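Long-range contacts in ketosynthase (Streptomyces sp. MSC090213JE08, PDB 6KXF), which probably catalyses the decarboxylative condensation of an acyl chain with malonyl-[ACP], giving a 3-oxoacyl-[ACP] that is two carbons longer: residues Arg8-Thr13 against Ala255-Tyr260; Asp296-His301 against Pro325-Val330; Val388-Ser393 against Ala400-Gly405. One frame throughout, in Å; residues are numbered along the deposited sequence.

Contact 1 of 3, residues Arg8-Thr13 against Ala255-Tyr260; sequences RRVVLT and AEVLGY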
loop_
_atom_site.group_PDB
_atom_site.type_symbol
_atom_site.label_atom_id
_atom_site.label_comp_id
_atom_site.label_asym_id
_atom_site.label_seq_id
_atom_site.Cartn_x
_atom_site.Cartn_y
_atom_site.Cartn_z
ATOM N N ARG A 8 22.656 11.876 -10.231
ATOM C CA ARG A 8 23.045 12.103 -8.851
ATOM C C ARG A 8 23.315 10.744 -8.195
ATOM O O ARG A 8 22.583 9.798 -8.402
ATOM C CB ARG A 8 21.941 12.868 -8.119
ATOM C CG ARG A 8 21.859 14.344 -8.476
ATOM C CD ARG A 8 21.067 15.132 -7.459
ATOM N NE ARG A 8 21.819 15.496 -6.254
ATOM C CZ ARG A 8 21.260 16.017 -5.165
ATOM N NH1 ARG A 8 19.949 15.879 -4.954
ATOM N NH2 ARG A 8 22.019 16.659 -4.291
ATOM N N ARG A 9 24.376 10.679 -7.402
ATOM C CA ARG A 9 24.653 9.485 -6.596
ATOM C C ARG A 9 23.968 9.592 -5.222
ATOM O O ARG A 9 23.885 10.667 -4.613
ATOM C CB ARG A 9 26.158 9.303 -6.529
ATOM C CG ARG A 9 26.755 8.971 -7.890
ATOM C CD ARG A 9 27.761 7.852 -7.759
ATOM N NE ARG A 9 28.999 8.388 -7.289
ATOM C CZ ARG A 9 29.973 7.695 -6.733
ATOM N NH1 ARG A 9 29.803 6.452 -6.319
ATOM N NH2 ARG A 9 31.142 8.275 -6.594
ATOM N N VAL A 10 23.434 8.461 -4.762
ATOM C CA VAL A 10 22.638 8.386 -3.534
ATOM C C VAL A 10 23.205 7.238 -2.679
ATOM O O VAL A 10 23.347 6.126 -3.164
ATOM C CB VAL A 10 21.163 8.163 -3.884
ATOM C CG1 VAL A 10 20.320 7.820 -2.660
ATOM C CG2 VAL A 10 20.560 9.344 -4.650
ATOM N N VAL A 11 23.528 7.534 -1.426
ATOM C CA VAL A 11 24.174 6.600 -0.518
ATOM C C VAL A 11 23.297 6.394 0.735
ATOM O O VAL A 11 22.431 7.227 1.046
ATOM C CB VAL A 11 25.595 7.076 -0.156
ATOM C CG1 VAL A 11 26.551 6.966 -1.332
ATOM C CG2 VAL A 11 25.619 8.473 0.439
ATOM N N LEU A 12 23.588 5.304 1.469
ATOM C CA LEU A 12 22.935 4.915 2.713
ATOM C C LEU A 12 23.837 5.288 3.882
ATOM O O LEU A 12 24.906 4.704 4.011
ATOM C CB LEU A 12 22.700 3.399 2.690
ATOM C CG LEU A 12 21.819 2.913 1.548
ATOM C CD1 LEU A 12 21.799 1.380 1.435
ATOM C CD2 LEU A 12 20.409 3.464 1.714
ATOM N N THR A 13 23.424 6.264 4.696
ATOM C CA THR A 13 24.274 6.760 5.773
ATOM C C THR A 13 23.785 6.319 7.145
ATOM O O THR A 13 24.452 6.599 8.142
ATOM C CB THR A 13 24.346 8.285 5.705
ATOM O OG1 THR A 13 23.039 8.841 5.670
ATOM C CG2 THR A 13 25.084 8.738 4.468
ATOM N N ALA A 255 26.738 1.957 2.196
ATOM C CA ALA A 255 26.644 1.430 0.876
ATOM C C ALA A 255 25.988 2.477 -0.020
ATOM O O ALA A 255 25.507 3.496 0.453
ATOM C CB ALA A 255 25.859 0.133 0.880
ATOM N N GLU A 256 25.880 2.156 -1.309
ATOM C CA GLU A 256 25.320 3.076 -2.296
ATOM C C GLU A 256 24.059 2.459 -2.902
ATOM O O GLU A 256 23.978 1.248 -3.072
ATOM C CB GLU A 256 26.341 3.386 -3.396
ATOM C CG GLU A 256 25.773 4.291 -4.494
ATOM C CD GLU A 256 26.784 4.864 -5.477
ATOM O OE1 GLU A 256 27.958 4.610 -5.298
ATOM O OE2 GLU A 256 26.375 5.574 -6.413
ATOM N N VAL A 257 23.043 3.298 -3.171
ATOM C CA VAL A 257 21.843 2.853 -3.856
ATOM C C VAL A 257 22.083 3.043 -5.361
ATOM O O VAL A 257 22.262 4.182 -5.793
ATOM C CB VAL A 257 20.562 3.596 -3.410
ATOM C CG1 VAL A 257 19.336 2.926 -4.013
ATOM C CG2 VAL A 257 20.464 3.667 -1.892
ATOM N N LEU A 258 22.041 1.953 -6.137
ATOM C CA LEU A 258 22.388 1.994 -7.546
ATOM C C LEU A 258 21.111 2.176 -8.382
ATOM O O LEU A 258 21.110 3.020 -9.268
ATOM C CB LEU A 258 23.193 0.749 -7.954
ATOM C CG LEU A 258 24.592 0.609 -7.339
ATOM C CD1 LEU A 258 25.289 -0.621 -7.904
ATOM C CD2 LEU A 258 25.479 1.852 -7.575
ATOM N N GLY A 259 20.031 1.451 -8.049
ATOM C CA GLY A 259 18.800 1.557 -8.786
ATOM C C GLY A 259 17.749 0.588 -8.313
ATOM O O GLY A 259 17.971 -0.174 -7.348
ATOM N N TYR A 260 16.570 0.654 -8.951
ATOM C CA TYR A 260 15.469 -0.258 -8.637
ATOM C C TYR A 260 14.571 -0.425 -9.861
ATOM O O TYR A 260 14.698 0.332 -10.808
ATOM C CB TYR A 260 14.687 0.197 -7.401
ATOM C CG TYR A 260 13.608 1.244 -7.570
ATOM C CD1 TYR A 260 13.924 2.579 -7.742
ATOM C CD2 TYR A 260 12.271 0.919 -7.410
ATOM C CE1 TYR A 260 12.942 3.553 -7.879
ATOM C CE2 TYR A 260 11.276 1.891 -7.493
ATOM C CZ TYR A 260 11.613 3.212 -7.720
ATOM O OH TYR A 260 10.628 4.161 -7.769
HETATM O O HOH W 1 23.873 6.210 -6.454
#
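Arg9 and Glu256 form the charged part of this contact. Arg9 NH1 lies 2.8 Å from Glu256 OE1 in a salt bridge, reaching the oxygen on its syn side with a rather bent bond. The planes of the two groups are turned 40° apart. Glu256 sends CG anti to its own N (chi1 177°) and stays extended, which carries its carboxylate along the neighbouring strand to Arg9; a long acid suits the place. A water extends the polar network: it accepts from Val10 N and lies within donating distance of Glu256 OE2 and Val257 O.

Two backbone bonds flank the non-hydrogen-bonded pair Val11 and Glu256: Val257 N to Val10 O and Leu12 N to Ala255 O, each 2.8 Å long. They join strands 10-13 and 255-260, antiparallel with a strong twist (142°), and so connect the N-terminal and C-terminal halves of the thiolase fold. Where strand 255-264 pairs with its other neighbour, strand 398-405, Leu258 and Gly259 both face Ile403, a classic beta bulge.

The apolar contacts lie on the face of Val10, Leu12 and Val257. Leu12 CD2 comes 3.6 Å from Val257 CG2, the two side chains set roughly perpendicular, and Val10 CG1 is 4.2 Å from the same methyl. Branched aliphatic residues fit here because helix 172-185 covers Val10 and Val257 through Leu181.

Contact 2 of 3, residues Asp296-His301 against Pro325-Val330; sequences DFISAH and PRTVAV. With DYF ([(3~{R})-2,2-dimethyl-4-[[3-[2-[[(~{E})-oct-2-enoyl]amino]ethylamino]-3-oxidanylidene-propyl]amino]-3-oxidanyl-4-oxidanylidene-butyl] dihydrogen phosphate), chain D.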
loop_
_atom_site.group_PDB
_atom_site.type_symbol
_atom_site.label_atom_id
_atom_site.label_comp_id
_atom_site.label_asym_id
_atom_site.label_seq_id
_atom_site.Cartn_x
_atom_site.Cartn_y
_atom_site.Cartn_z
ATOM N N ASP A 296 26.739 -10.145 -6.845
ATOM C CA ASP A 296 27.387 -11.070 -5.918
ATOM C C ASP A 296 26.380 -12.042 -5.289
ATOM O O ASP A 296 26.717 -13.217 -5.050
ATOM C CB ASP A 296 28.267 -10.285 -4.932
ATOM C CG ASP A 296 29.421 -9.633 -5.685
ATOM O OD1 ASP A 296 30.047 -10.360 -6.452
ATOM O OD2 ASP A 296 29.645 -8.387 -5.561
ATOM N N PHE A 297 25.189 -11.573 -4.917
ATOM C CA PHE A 297 24.151 -12.493 -4.473
ATOM C C PHE A 297 22.815 -11.766 -4.508
ATOM O O PHE A 297 22.767 -10.530 -4.616
ATOM C CB PHE A 297 24.451 -13.065 -3.080
ATOM C CG PHE A 297 24.140 -12.166 -1.908
ATOM C CD1 PHE A 297 22.886 -12.199 -1.313
ATOM C CD2 PHE A 297 25.098 -11.329 -1.366
ATOM C CE1 PHE A 297 22.593 -11.413 -0.212
ATOM C CE2 PHE A 297 24.803 -10.538 -0.256
ATOM C CZ PHE A 297 23.556 -10.589 0.321
ATOM N N ILE A 298 21.756 -12.578 -4.453
ATOM C CA ILE A 298 20.397 -12.129 -4.424
ATOM C C ILE A 298 19.791 -12.428 -3.049
ATOM O O ILE A 298 19.804 -13.587 -2.581
ATOM C CB ILE A 298 19.585 -12.831 -5.515
ATOM C CG1 ILE A 298 20.223 -12.643 -6.896
ATOM C CG2 ILE A 298 18.109 -12.371 -5.443
ATOM C CD1 ILE A 298 19.490 -13.400 -7.999
ATOM N N SER A 299 19.204 -11.385 -2.452
ATOM C CA SER A 299 18.302 -11.504 -1.328
ATOM C C SER A 299 16.875 -11.716 -1.852
ATOM O O SER A 299 16.229 -10.786 -2.277
ATOM C CB SER A 299 18.429 -10.304 -0.417
ATOM O OG SER A 299 17.362 -10.263 0.528
ATOM N N ALA A 300 16.421 -12.980 -1.845
ATOM C CA ALA A 300 15.196 -13.369 -2.409
ATOM C C ALA A 300 14.048 -12.900 -1.518
ATOM O O ALA A 300 14.183 -12.823 -0.300
ATOM C CB ALA A 300 15.118 -14.869 -2.562
ATOM N N HIS A 301 12.908 -12.646 -2.154
ATOM C CA HIS A 301 11.711 -12.418 -1.422
ATOM C C HIS A 301 11.428 -13.646 -0.544
ATOM O O HIS A 301 11.137 -13.494 0.648
ATOM C CB HIS A 301 10.548 -12.051 -2.335
ATOM C CG HIS A 301 9.322 -11.684 -1.567
ATOM N ND1 HIS A 301 9.266 -10.559 -0.758
ATOM C CD2 HIS A 301 8.118 -12.290 -1.449
ATOM C CE1 HIS A 301 8.061 -10.471 -0.209
ATOM N NE2 HIS A 301 7.335 -11.506 -0.637
ATOM N N PRO A 325 23.464 -16.211 -9.472
ATOM C CA PRO A 325 24.142 -15.904 -8.226
ATOM C C PRO A 325 23.572 -16.734 -7.067
ATOM O O PRO A 325 22.440 -17.231 -7.123
ATOM C CB PRO A 325 23.882 -14.401 -8.008
ATOM C CG PRO A 325 23.401 -13.894 -9.352
ATOM C CD PRO A 325 22.746 -15.068 -10.028
ATOM N N ARG A 326 24.362 -16.839 -5.990
ATOM C CA ARG A 326 23.888 -17.289 -4.728
ATOM C C ARG A 326 22.613 -16.506 -4.382
ATOM O O ARG A 326 22.589 -15.289 -4.544
ATOM C CB ARG A 326 24.999 -17.132 -3.690
ATOM C CG ARG A 326 26.021 -18.245 -3.833
ATOM C CD ARG A 326 27.167 -18.095 -2.886
ATOM N NE ARG A 326 28.125 -17.092 -3.308
ATOM C CZ ARG A 326 29.310 -16.943 -2.718
ATOM N NH1 ARG A 326 29.685 -17.794 -1.766
ATOM N NH2 ARG A 326 30.102 -15.965 -3.088
ATOM N N THR A 327 21.595 -17.223 -3.885
ATOM C CA THR A 327 20.273 -16.685 -3.607
ATOM C C THR A 327 19.804 -17.126 -2.225
ATOM O O THR A 327 19.550 -18.315 -1.988
ATOM C CB THR A 327 19.234 -17.125 -4.643
ATOM O OG1 THR A 327 19.661 -16.691 -5.925
ATOM C CG2 THR A 327 17.853 -16.578 -4.362
ATOM N N VAL A 328 19.657 -16.151 -1.321
ATOM C CA VAL A 328 19.397 -16.414 0.064
ATOM C C VAL A 328 18.065 -15.774 0.482
ATOM O O VAL A 328 17.561 -14.860 -0.179
ATOM C CB VAL A 328 20.573 -15.912 0.922
ATOM C CG1 VAL A 328 21.902 -16.384 0.325
ATOM C CG2 VAL A 328 20.573 -14.411 1.122
ATOM N N ALA A 329 17.530 -16.266 1.597
ATOM C CA ALA A 329 16.247 -15.909 2.122
ATOM C C ALA A 329 16.390 -15.497 3.584
ATOM O O ALA A 329 16.401 -16.334 4.509
ATOM C CB ALA A 329 15.281 -17.074 1.991
ATOM N N VAL A 330 16.402 -14.186 3.801
ATOM C CA VAL A 330 16.506 -13.553 5.143
ATOM C C VAL A 330 15.245 -13.858 5.973
ATOM O O VAL A 330 15.322 -13.948 7.202
ATOM C CB VAL A 330 16.792 -12.043 4.959
ATOM C CG1 VAL A 330 16.591 -11.239 6.213
ATOM C CG2 VAL A 330 18.214 -11.862 4.406
HETATM C C29 DYF D . -1.549 -9.979 2.942
HETATM C C26 DYF D . 2.118 -10.714 1.721
HETATM C C25 DYF D . 2.263 -11.743 0.873
HETATM O O13 DYF D . 0.712 -19.069 -1.996
HETATM C C21 DYF D . 3.607 -12.443 -2.415
HETATM C C17 DYF D . 3.626 -16.033 -1.783
HETATM O O11 DYF D . -1.688 -18.271 -4.489
HETATM N N22 DYF D . 4.010 -11.985 -1.210
HETATM C C10 DYF D . -1.165 -19.153 -3.513
HETATM N N19 DYF D . 3.716 -14.850 -2.583
HETATM C C30 DYF D . -2.311 -8.641 2.792
HETATM C C31 DYF D . -3.646 -8.522 3.539
HETATM N N14 DYF D . 0.162 -17.070 -2.936
HETATM C C28 DYF D . -0.339 -9.994 1.996
HETATM C C27 DYF D . 0.913 -10.528 2.657
HETATM C C23 DYF D . 3.596 -11.836 0.093
HETATM C C20 DYF D . 4.563 -13.702 -2.362
HETATM C C16 DYF D . 2.575 -16.948 -2.383
HETATM C C15 DYF D . 1.194 -16.359 -2.209
HETATM C C12 DYF D . -0.019 -18.483 -2.737
HETATM C C01 DYF D . -2.940 -18.305 -1.879
HETATM C C02 DYF D . -2.395 -19.532 -2.645
HETATM C C03 DYF D . -2.095 -20.662 -1.640
HETATM C C04 DYF D . -3.474 -20.054 -3.630
HETATM O O05 DYF D . -2.981 -21.204 -4.282
HETATM P P06 DYF D . -2.648 -21.266 -5.903
HETATM O O07 DYF D . -3.803 -21.989 -6.579
HETATM O O08 DYF D . -1.406 -22.133 -6.031
HETATM O O09 DYF D . -2.673 -19.918 -6.594
HETATM O O18 DYF D . 4.255 -16.290 -0.783
HETATM O O24 DYF D . 4.699 -11.622 0.547
HETATM O O HOH W 2 27.073 -15.828 -6.116
HETATM O O HOH W 3 29.258 -14.118 -4.927
HETATM O O HOH W 4 16.025 -12.197 1.601
#
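Phe297-Ser299 and Arg326-Val328 run parallel, 18° apart, through three backbone bonds of 2.8 to 2.9 Å: Ile298 N to Arg326 O, Val328 N to Ile298 O and Ala300 N to Val328 O. On one face Phe297 CE1 approaches Val328 CG2 obliquely at 3.9 Å; with Ile358 beside both residues, this makes a small apolar patch on a face that also carries Ser299 and Arg326. On the other, Ile298 and Thr327 run alongside each other, and Ile298 CD1 reaches Pro325 CG at 4.2 Å. Thr327 OG1, anti to its carbonyl carbon (chi1 -59°), turns back to donate to Pro325 O, while its CG2 packs 3.7 Å from Ala300 CB. An alanine in place of Thr327 is likely to leave Pro325 O without this hydroxyl and open a gap beside the Ala300 methyl.

The pair forms the two strands of a beta-alpha-beta crossover whose helix, 306-320, covers Ile298 through Ile316 and Tyr320. Waters bind both ends of the pair: two link Asp296 O to Arg326, one of them in the guanidinium plane at its edge, and another joins Ser299 OG, Ala300 O and Val330 N. Ser299 OG also bonds to Asn390.

Beyond the strand, His301 binds the pantetheine-like ligand DYF: its NE2 donates to the acyl amide oxygen O24 over 2.9 Å (160° at the hydrogen), from the ring edge. His336, Thr303 and Thr305 also bond to it.

Contact 3 of 3, residues Val388-Ser393 against Ala400-Gly405; sequences VQNNSS and AVLILG. With DYF ([(3~{R})-2,2-dimethyl-4-[[3-[2-[[(~{E})-oct-2-enoyl]amino]ethylamino]-3-oxidanylidene-propyl]amino]-3-oxidanyl-4-oxidanylidene-butyl] dihydrogen phosphate), chain D.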
loop_
_atom_site.group_PDB
_atom_site.type_symbol
_atom_site.label_atom_id
_atom_site.label_comp_id
_atom_site.label_asym_id
_atom_site.label_seq_id
_atom_site.Cartn_x
_atom_site.Cartn_y
_atom_site.Cartn_z
ATOM N N VAL A 388 24.588 -6.190 -4.764
ATOM C CA VAL A 388 23.582 -7.105 -4.237
ATOM C C VAL A 388 22.188 -6.706 -4.739
ATOM O O VAL A 388 21.865 -5.535 -4.821
ATOM C CB VAL A 388 23.615 -7.125 -2.690
ATOM C CG1 VAL A 388 22.518 -8.027 -2.133
ATOM C CG2 VAL A 388 24.961 -7.575 -2.161
ATOM N N GLN A 389 21.360 -7.702 -5.032
ATOM C CA GLN A 389 19.985 -7.538 -5.502
ATOM C C GLN A 389 19.006 -7.971 -4.401
ATOM O O GLN A 389 19.153 -9.058 -3.817
ATOM C CB GLN A 389 19.784 -8.421 -6.738
ATOM C CG GLN A 389 18.378 -8.422 -7.332
ATOM C CD GLN A 389 18.286 -9.305 -8.561
ATOM O OE1 GLN A 389 19.158 -9.280 -9.442
ATOM N NE2 GLN A 389 17.251 -10.122 -8.619
ATOM N N ASN A 390 18.023 -7.114 -4.100
ATOM C CA ASN A 390 17.026 -7.375 -3.065
ATOM C C ASN A 390 15.662 -7.432 -3.755
ATOM O O ASN A 390 15.143 -6.397 -4.236
ATOM C CB ASN A 390 17.121 -6.312 -1.954
ATOM C CG ASN A 390 16.217 -6.567 -0.761
ATOM O OD1 ASN A 390 16.344 -7.596 -0.105
ATOM N ND2 ASN A 390 15.322 -5.629 -0.453
ATOM N N ASN A 391 15.047 -8.626 -3.743
ATOM C CA ASN A 391 13.777 -8.873 -4.370
ATOM C C ASN A 391 12.643 -8.660 -3.370
ATOM O O ASN A 391 12.758 -8.989 -2.163
ATOM C CB ASN A 391 13.624 -10.306 -4.895
ATOM C CG ASN A 391 14.511 -10.647 -6.070
ATOM O OD1 ASN A 391 15.185 -9.782 -6.651
ATOM N ND2 ASN A 391 14.498 -11.937 -6.424
ATOM N N SER A 392 11.499 -8.215 -3.906
ATOM C CA SER A 392 10.260 -8.216 -3.139
ATOM C C SER A 392 9.106 -8.381 -4.108
ATOM O O SER A 392 9.211 -7.994 -5.280
ATOM C CB SER A 392 10.074 -6.972 -2.294
ATOM O OG SER A 392 9.870 -5.798 -3.104
ATOM N N SER A 393 8.016 -8.953 -3.603
ATOM C CA SER A 393 6.800 -9.008 -4.370
ATOM C C SER A 393 5.617 -9.162 -3.412
ATOM O O SER A 393 5.777 -9.371 -2.197
ATOM C CB SER A 393 6.857 -10.082 -5.450
ATOM O OG SER A 393 6.458 -11.327 -4.932
ATOM N N ALA A 400 8.911 -5.364 -6.878
ATOM C CA ALA A 400 9.938 -4.292 -6.688
ATOM C C ALA A 400 11.285 -4.935 -6.303
ATOM O O ALA A 400 11.381 -5.653 -5.289
ATOM C CB ALA A 400 9.460 -3.326 -5.630
ATOM N N VAL A 401 12.314 -4.635 -7.089
ATOM C CA VAL A 401 13.613 -5.148 -6.967
ATOM C C VAL A 401 14.589 -3.978 -6.795
ATOM O O VAL A 401 14.523 -3.036 -7.518
ATOM C CB VAL A 401 13.973 -5.987 -8.198
ATOM C CG1 VAL A 401 15.449 -6.347 -8.162
ATOM C CG2 VAL A 401 13.087 -7.210 -8.332
ATOM N N LEU A 402 15.520 -4.095 -5.835
ATOM C CA LEU A 402 16.442 -3.009 -5.467
ATOM C C LEU A 402 17.889 -3.502 -5.639
ATOM O O LEU A 402 18.214 -4.613 -5.255
ATOM C CB LEU A 402 16.111 -2.628 -4.027
ATOM C CG LEU A 402 17.069 -1.679 -3.330
ATOM C CD1 LEU A 402 16.914 -0.253 -3.836
ATOM C CD2 LEU A 402 16.837 -1.731 -1.814
ATOM N N ILE A 403 18.760 -2.657 -6.188
ATOM C CA ILE A 403 20.175 -2.989 -6.361
ATOM C C ILE A 403 21.008 -2.055 -5.486
ATOM O O ILE A 403 20.914 -0.833 -5.616
ATOM C CB ILE A 403 20.593 -2.870 -7.835
ATOM C CG1 ILE A 403 19.613 -3.564 -8.786
ATOM C CG2 ILE A 403 22.018 -3.353 -7.990
ATOM C CD1 ILE A 403 19.460 -5.060 -8.554
ATOM N N LEU A 404 21.837 -2.630 -4.604
ATOM C CA LEU A 404 22.777 -1.858 -3.826
ATOM C C LEU A 404 24.199 -2.219 -4.261
ATOM O O LEU A 404 24.472 -3.346 -4.727
ATOM C CB LEU A 404 22.590 -2.138 -2.330
ATOM C CG LEU A 404 21.212 -1.840 -1.734
ATOM C CD1 LEU A 404 21.194 -2.126 -0.243
ATOM C CD2 LEU A 404 20.787 -0.411 -1.985
ATOM N N GLY A 405 25.115 -1.274 -4.024
ATOM C CA GLY A 405 26.509 -1.413 -4.406
ATOM C C GLY A 405 27.418 -0.835 -3.351
ATOM O O GLY A 405 26.980 -0.201 -2.381
HETATM C C29 DYF D . -1.549 -9.979 2.942
HETATM C C26 DYF D . 2.118 -10.714 1.721
HETATM C C25 DYF D . 2.263 -11.743 0.873
HETATM O O13 DYF D . 0.712 -19.069 -1.996
HETATM C C21 DYF D . 3.607 -12.443 -2.415
HETATM C C17 DYF D . 3.626 -16.033 -1.783
HETATM O O11 DYF D . -1.688 -18.271 -4.489
HETATM N N22 DYF D . 4.010 -11.985 -1.210
HETATM C C10 DYF D . -1.165 -19.153 -3.513
HETATM N N19 DYF D . 3.716 -14.850 -2.583
HETATM C C30 DYF D . -2.311 -8.641 2.792
HETATM C C31 DYF D . -3.646 -8.522 3.539
HETATM N N14 DYF D . 0.162 -17.070 -2.936
HETATM C C28 DYF D . -0.339 -9.994 1.996
HETATM C C27 DYF D . 0.913 -10.528 2.657
HETATM C C23 DYF D . 3.596 -11.836 0.093
HETATM C C20 DYF D . 4.563 -13.702 -2.362
HETATM C C16 DYF D . 2.575 -16.948 -2.383
HETATM C C15 DYF D . 1.194 -16.359 -2.209
HETATM C C12 DYF D . -0.019 -18.483 -2.737
HETATM C C01 DYF D . -2.940 -18.305 -1.879
HETATM C C02 DYF D . -2.395 -19.532 -2.645
HETATM C C03 DYF D . -2.095 -20.662 -1.640
HETATM C C04 DYF D . -3.474 -20.054 -3.630
HETATM O O05 DYF D . -2.981 -21.204 -4.282
HETATM P P06 DYF D . -2.648 -21.266 -5.903
HETATM O O07 DYF D . -3.803 -21.989 -6.579
HETATM O O08 DYF D . -1.406 -22.133 -6.031
HETATM O O09 DYF D . -2.673 -19.918 -6.594
HETATM O O18 DYF D . 4.255 -16.290 -0.783
HETATM O O24 DYF D . 4.699 -11.622 0.547
#
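Ala400 meets Ser392 where the two strands of the hairpin are nearest their turn. Ala400 O takes a 2.7 Å bond from Ser392 OG, which sits between its own N and carbonyl carbon (chi1 68°), and only a weak one from Ser392 N; Asn174 ND2 adds a further donor. The return bond, Ala400 N to Ser392 O, is longer at 3.1 Å but straight (173°). A small serine suits this place, since its hydroxyl probably compensates for the weak Ser392 N bond.

Val401, next, packs its CG1 3.7 Å from Gln389 CG and its CG2 3.7 Å from Asn391 OD1. That oxygen also accepts from Gln389 NE2 over 2.9 Å, on a lone pair in the carbonyl plane and nearly straight (169°). At Leu402 the strands exchange bonds with Asn390 in both directions, and the Asn390 amide turns to the other face, where it meets Asn174, Ser342 O and Ser299.

Ile403 returns to the Gln389 face and sets CD1 3.7 Å from Gln389 CG, so Val401 and Ile403 both pack on the aliphatic part of the glutamine. Leu404 closes the antiparallel pairing with Val388, N to O in each direction.

Gln389 OE1 bonds to Tyr320 and Asn391 ND2 to Glu312. Together with the Gln389-Asn391 bond, these partners satisfy the buried amides and probably fix which end of each carries oxygen and which nitrogen.

Overall arrangement
From the N terminus, segment 8-13 is separated from 255-260 by 241 residues, so contact 1 closes by far the longest loop. Contact 2 then closes a beta-alpha-beta unit across 23 residues, and contact 3 a hairpin across six. The three follow one another in series; none nests in or crosses another. In space they join one mixed sheet: strand 255-264 pairs with 398-405, through Glu256 N to Gly405 O, and 387-393 pairs with 297-299, through Asn391 N to Ser299 O. Contact 3 thus bridges contacts 1 and 2, whose centres lie about 19 Å apart, and contacts 2 and 3 both reach the ligand DYF.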